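Local structure of Lmo0305 protein (Listeria monocytogenes, 3PJ0) at residues S41-G45 / D238-Y243; E51-T55 / S65-F69. The protein is of unknown function but belongs to the fold type I, aminotransferase-like family of proteins that carry covalently bound pyridoxal phosphate. Where two conformers were deposited one is given. Numbering follows the deposited sequence.

Interaction 1: S41-G45 / D238-Y243; sequences SDIYG and DLISLY
Build 41-45 and 238-243 as two irregular loop segments running in opposite senses, with Asp42 CA 5.4 Å from Ser241 CA and Tyr44 CA 4.3 Å from Ile240 CA; together they bury 472 Å². Ser41 to Ile43 are extended. Tyr44 then turns into the left-handed region (phi/psi 43/57), and Gly45 follows at 85/-2, where a side chain would jam against the carbonyl oxygen of Tyr44.

Direct hydrogen bonds come first. Tyr44 N donates to Ile240 O (3.0 Å). Asp42, in the p rotamer, swings its carboxylate onto the backbone that leads into helix 243-256: OD2 accepts Leu242 N at 2.8 Å, nearly in line, while OD1 takes a weak bond from Tyr243 N at 2.9 Å. Ser41 OG lies 2.7 Å from Ser241 OG and donates to Asp42 O (2.6 Å).

Water extends the polar seam. Water 1 sits 2.6 Å from Asp42 OD2 and 2.8 Å from both Gly45 N and Leu239 O; water 2 lies 3.0 Å from Tyr44 O and 2.6 Å from Asp238 OD2, which also forms a salt bridge with Arg233.

Apolar contact centres on the Tyr44 ring (chi1 m). Ile240 CA lies over its face in a CH-pi contact, 3.8 Å from the centroid, and Ile240 CB is 3.6 Å from Tyr44 CE1.

Tyr44 OH bonds Tyr207 OH of the second subunit, the neighbour in sequence of the pyridoxal phosphate-modified Lys208. Such loops at the dimer interface, close to the partner's cofactor lysine, are in keeping with fold type I dimers.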
loop_
_atom_site.group_PDB
_atom_site.type_symbol
_atom_site.label_atom_id
_atom_site.label_comp_id
_atom_site.label_asym_id
_atom_site.label_seq_id
_atom_site.Cartn_x
_atom_site.Cartn_y
_atom_site.Cartn_z
ATOM N N SER A 41 0.804 -13.967 -9.711
ATOM C CA SER A 41 0.657 -12.674 -9.139
ATOM C C SER A 41 0.423 -11.628 -10.226
ATOM O O SER A 41 0.916 -11.748 -11.366
ATOM C CB SER A 41 1.944 -12.270 -8.393
ATOM O OG SER A 41 1.842 -10.922 -7.913
ATOM N N ASP A 42 -0.328 -10.608 -9.834
ATOM C CA ASP A 42 -0.419 -9.382 -10.613
ATOM C C ASP A 42 1.015 -8.792 -10.615
ATOM O O ASP A 42 1.830 -9.115 -9.722
ATOM C CB ASP A 42 -1.436 -8.398 -10.011
ATOM C CG ASP A 42 -1.159 -8.060 -8.516
ATOM O OD1 ASP A 42 -1.074 -8.999 -7.699
ATOM O OD2 ASP A 42 -1.106 -6.855 -8.141
ATOM N N ILE A 43 1.320 -7.950 -11.607
ATOM C CA ILE A 43 2.620 -7.317 -11.762
ATOM C C ILE A 43 2.424 -5.805 -12.063
ATOM O O ILE A 43 1.958 -5.432 -13.154
ATOM C CB ILE A 43 3.395 -7.973 -12.909
ATOM C CG1 ILE A 43 3.560 -9.485 -12.652
ATOM C CG2 ILE A 43 4.761 -7.245 -13.153
ATOM C CD1 ILE A 43 4.296 -9.821 -11.363
ATOM N N TYR A 44 2.727 -4.965 -11.074
ATOM C CA TYR A 44 2.606 -3.501 -11.192
ATOM C C TYR A 44 1.330 -3.057 -11.895
ATOM O O TYR A 44 1.377 -2.371 -12.920
ATOM C CB TYR A 44 3.831 -2.892 -11.901
ATOM C CG TYR A 44 5.129 -3.148 -11.187
ATOM C CD1 TYR A 44 5.360 -2.616 -9.908
ATOM C CD2 TYR A 44 6.148 -3.936 -11.783
ATOM C CE1 TYR A 44 6.572 -2.860 -9.263
ATOM C CE2 TYR A 44 7.335 -4.201 -11.119
ATOM C CZ TYR A 44 7.547 -3.664 -9.870
ATOM O OH TYR A 44 8.752 -3.888 -9.240
ATOM N N GLY A 45 0.184 -3.471 -11.349
ATOM C CA GLY A 45 -1.098 -3.059 -11.884
ATOM C C GLY A 45 -1.703 -3.849 -13.038
ATOM O O GLY A 45 -2.826 -3.572 -13.429
ATOM N N ASP A 238 1.614 1.703 -6.465
ATOM C CA ASP A 238 1.667 0.735 -7.575
ATOM C C ASP A 238 2.611 -0.375 -7.167
ATOM O O ASP A 238 3.706 -0.527 -7.686
ATOM C CB ASP A 238 2.135 1.433 -8.863
ATOM C CG ASP A 238 2.075 0.546 -10.086
ATOM O OD1 ASP A 238 1.185 -0.342 -10.195
ATOM O OD2 ASP A 238 2.935 0.765 -10.977
ATOM N N LEU A 239 2.182 -1.163 -6.201
ATOM C CA LEU A 239 3.048 -2.215 -5.677
ATOM C C LEU A 239 3.180 -3.309 -6.725
ATOM O O LEU A 239 2.250 -3.536 -7.514
ATOM C CB LEU A 239 2.437 -2.766 -4.384
ATOM C CG LEU A 239 2.759 -2.082 -3.036
ATOM C CD1 LEU A 239 2.678 -0.584 -3.030
ATOM C CD2 LEU A 239 1.919 -2.675 -1.904
ATOM N N ILE A 240 4.308 -4.013 -6.714
ATOM C CA ILE A 240 4.484 -5.123 -7.638
ATOM C C ILE A 240 3.317 -6.115 -7.535
ATOM O O ILE A 240 2.747 -6.503 -8.548
ATOM C CB ILE A 240 5.866 -5.875 -7.487
ATOM C CG1 ILE A 240 5.971 -6.995 -8.532
ATOM C CG2 ILE A 240 6.084 -6.478 -6.069
ATOM C CD1 ILE A 240 7.385 -7.502 -8.748
ATOM N N SER A 241 2.928 -6.459 -6.315
ATOM C CA SER A 241 1.916 -7.495 -6.087
ATOM C C SER A 241 0.894 -7.064 -5.046
ATOM O O SER A 241 1.234 -6.974 -3.841
ATOM C CB SER A 241 2.593 -8.764 -5.564
ATOM O OG SER A 241 3.477 -9.341 -6.512
ATOM N N LEU A 242 -0.314 -6.802 -5.507
ATOM C CA LEU A 242 -1.441 -6.462 -4.611
ATOM C C LEU A 242 -2.375 -7.660 -4.375
ATOM O O LEU A 242 -3.351 -7.549 -3.611
ATOM C CB LEU A 242 -2.236 -5.274 -5.188
ATOM C CG LEU A 242 -1.506 -3.934 -5.065
ATOM C CD1 LEU A 242 -2.147 -2.853 -5.964
ATOM C CD2 LEU A 242 -1.430 -3.437 -3.594
ATOM N N TYR A 243 -2.076 -8.820 -4.962
ATOM C CA TYR A 243 -2.995 -9.960 -4.813
ATOM C C TYR A 243 -3.393 -10.359 -3.361
ATOM O O TYR A 243 -4.523 -10.817 -3.185
ATOM C CB TYR A 243 -2.529 -11.209 -5.587
ATOM C CG TYR A 243 -1.347 -11.910 -4.991
ATOM C CD1 TYR A 243 -1.510 -12.834 -3.958
ATOM C CD2 TYR A 243 -0.054 -11.669 -5.457
ATOM C CE1 TYR A 243 -0.398 -13.479 -3.404
ATOM C CE2 TYR A 243 1.036 -12.323 -4.917
ATOM C CZ TYR A 243 0.865 -13.216 -3.899
ATOM O OH TYR A 243 1.940 -13.867 -3.351
HETATM O O HOH W 1 -0.011 -4.530 -8.736
HETATM O O HOH W 2 2.750 0.189 -13.523
#

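Interaction 2: E51-T55 / S65-F69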
loop_
_atom_site.group_PDB
_atom_site.type_symbol
_atom_site.label_atom_id
_atom_site.label_comp_id
_atom_site.label_asym_id
_atom_site.label_seq_id
_atom_site.Cartn_x
_atom_site.Cartn_y
_atom_site.Cartn_z
ATOM N N GLU A 51 -6.784 -7.241 -12.909
ATOM C CA GLU A 51 -7.659 -6.745 -13.984
ATOM C C GLU A 51 -9.069 -7.299 -13.909
ATOM O O GLU A 51 -10.036 -6.553 -14.125
ATOM C CB GLU A 51 -7.064 -7.051 -15.357
ATOM C CG GLU A 51 -5.759 -6.352 -15.589
ATOM C CD GLU A 51 -5.206 -6.577 -16.978
ATOM O OE1 GLU A 51 -6.046 -6.706 -17.911
ATOM O OE2 GLU A 51 -3.953 -6.585 -17.122
ATOM N N ASP A 52 -9.204 -8.593 -13.610
ATOM C CA ASP A 52 -10.520 -9.191 -13.475
ATOM C C ASP A 52 -11.297 -8.575 -12.303
ATOM O O ASP A 52 -12.496 -8.369 -12.419
ATOM C CB ASP A 52 -10.445 -10.700 -13.309
ATOM C CG ASP A 52 -9.875 -11.407 -14.553
ATOM O OD1 ASP A 52 -9.590 -10.752 -15.553
ATOM O OD2 ASP A 52 -9.657 -12.616 -14.478
ATOM N N PHE A 53 -10.620 -8.295 -11.183
ATOM C CA PHE A 53 -11.317 -7.724 -10.031
ATOM C C PHE A 53 -11.747 -6.297 -10.333
ATOM O O PHE A 53 -12.870 -5.892 -10.008
ATOM C CB PHE A 53 -10.465 -7.763 -8.767
ATOM C CG PHE A 53 -11.208 -7.340 -7.530
ATOM C CD1 PHE A 53 -12.225 -8.125 -7.021
ATOM C CD2 PHE A 53 -10.890 -6.151 -6.886
ATOM C CE1 PHE A 53 -12.939 -7.705 -5.878
ATOM C CE2 PHE A 53 -11.568 -5.745 -5.760
ATOM C CZ PHE A 53 -12.591 -6.535 -5.243
ATOM N N GLU A 54 -10.867 -5.524 -10.945
ATOM C CA GLU A 54 -11.230 -4.153 -11.352
ATOM C C GLU A 54 -12.451 -4.161 -12.290
ATOM O O GLU A 54 -13.421 -3.434 -12.081
ATOM C CB GLU A 54 -10.042 -3.476 -12.040
ATOM C CG GLU A 54 -8.863 -3.199 -11.058
ATOM C CD GLU A 54 -7.609 -2.712 -11.714
ATOM O OE1 GLU A 54 -7.427 -2.980 -12.937
ATOM O OE2 GLU A 54 -6.758 -2.101 -11.006
ATOM N N THR A 55 -12.414 -5.023 -13.297
ATOM C CA THR A 55 -13.543 -5.112 -14.285
ATOM C C THR A 55 -14.864 -5.486 -13.602
ATOM O O THR A 55 -15.904 -4.901 -13.871
ATOM C CB THR A 55 -13.192 -6.073 -15.424
ATOM O OG1 THR A 55 -11.977 -5.613 -16.021
ATOM C CG2 THR A 55 -14.294 -6.089 -16.514
ATOM N N SER A 65 -14.456 1.950 -15.934
ATOM C CA SER A 65 -13.321 1.207 -15.434
ATOM C C SER A 65 -13.020 1.582 -13.997
ATOM O O SER A 65 -13.632 2.493 -13.418
ATOM C CB SER A 65 -12.088 1.358 -16.345
ATOM O OG SER A 65 -11.603 2.684 -16.408
ATOM N N ALA A 66 -12.065 0.863 -13.433
ATOM C CA ALA A 66 -11.716 0.992 -12.019
ATOM C C ALA A 66 -10.266 0.643 -11.827
ATOM O O ALA A 66 -9.648 -0.004 -12.689
ATOM C CB ALA A 66 -12.586 0.059 -11.153
ATOM N N VAL A 67 -9.734 1.082 -10.686
ATOM C CA VAL A 67 -8.368 0.798 -10.318
ATOM C C VAL A 67 -8.349 0.367 -8.859
ATOM O O VAL A 67 -8.946 1.014 -7.974
ATOM C CB VAL A 67 -7.402 2.001 -10.573
ATOM C CG1 VAL A 67 -7.990 3.268 -10.077
ATOM C CG2 VAL A 67 -5.995 1.732 -9.963
ATOM N N PHE A 68 -7.660 -0.736 -8.614
ATOM C CA PHE A 68 -7.508 -1.223 -7.263
ATOM C C PHE A 68 -6.370 -0.481 -6.549
ATOM O O PHE A 68 -5.211 -0.477 -7.012
ATOM C CB PHE A 68 -7.288 -2.746 -7.232
ATOM C CG PHE A 68 -7.304 -3.311 -5.837
ATOM C CD1 PHE A 68 -8.491 -3.709 -5.268
ATOM C CD2 PHE A 68 -6.131 -3.403 -5.084
ATOM C CE1 PHE A 68 -8.531 -4.226 -3.973
ATOM C CE2 PHE A 68 -6.153 -3.895 -3.789
ATOM C CZ PHE A 68 -7.363 -4.302 -3.220
ATOM N N PHE A 69 -6.702 0.111 -5.400
ATOM C CA PHE A 69 -5.766 0.869 -4.572
ATOM C C PHE A 69 -5.487 0.241 -3.202
ATOM O O PHE A 69 -6.374 -0.337 -2.616
ATOM C CB PHE A 69 -6.359 2.257 -4.290
ATOM C CG PHE A 69 -6.032 3.314 -5.336
ATOM C CD1 PHE A 69 -4.827 4.011 -5.281
ATOM C CD2 PHE A 69 -6.941 3.636 -6.345
ATOM C CE1 PHE A 69 -4.529 4.993 -6.230
ATOM C CE2 PHE A 69 -6.647 4.678 -7.289
ATOM C CZ PHE A 69 -5.444 5.321 -7.231
#
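Helix segment 51-55 crosses strand 65-69 obliquely: the axes of the two segments approach to 7.5 Å, and their N-to-C directions make an angle of 126°. The nearest backbone pair is Glu54 and Ala66, whose CA atoms are 5.2 Å apart, and 237 Å² is buried in all. Inside the helix, Glu51 O accepts both Thr55 N and Thr55 OG1, each at 2.9 Å. The strand is an outermost one in the mixed sheet of this chain. Ser65, Val67 and Phe69 bond through their backbones to strand 216-220, so the intervening Phe68 N is turned away from that neighbour.

Glu54 meets it there. Its side chain, m at chi1 and t at chi2, reaches along the strand past Ala66, and OE2 accepts Phe68 N at 2.9 Å in an almost straight bond. On the way OE2 comes 3.4 Å from Val67 CA, and the CB atoms of Glu54 and Ala66 lie 4.4 Å apart. One residue earlier in the helix, Phe53 points its CB toward the strand, as Phe68 does toward the helix. Their rings meet obliquely, planes at 69° and centroids 5.8 Å apart, with Phe53 CE2 3.7 Å from Phe68 CD1. Ile246 of helix 243-256 touches both side chains, and Phe206 packs edge-to-face with Phe53.

Chemically, the contact is an aromatic cluster beside one well-aligned hydrogen bond. A buried carboxylate takes up an amide that the sheet of this chain does not use, tying helix 48-61 to the strand that follows it by side chain as well as by sequence.

Interaction 2 is nested along the chain inside the loop closed by interaction 1; their centres are 12 Å apart, and Leu242 CD1 packs 4.0 Å from Phe68 O. Both are largely buried and involve the same two helices: Asp42 touches Val49 and Ile50 of helix 48-61, and Tyr243 opens helix 243-256, whose Ile246 covers Phe53 and Phe68. In each, an acidic side chain accepts backbone amide hydrogens: Asp42 from two residues, Glu54 from one. The settings differ, however. Interaction 1 joins two loops through water and polar groups and is covered partly by the second subunit, whereas interaction 2 lies against the sheet, pairs two phenylalanine rings, and meets no other chain.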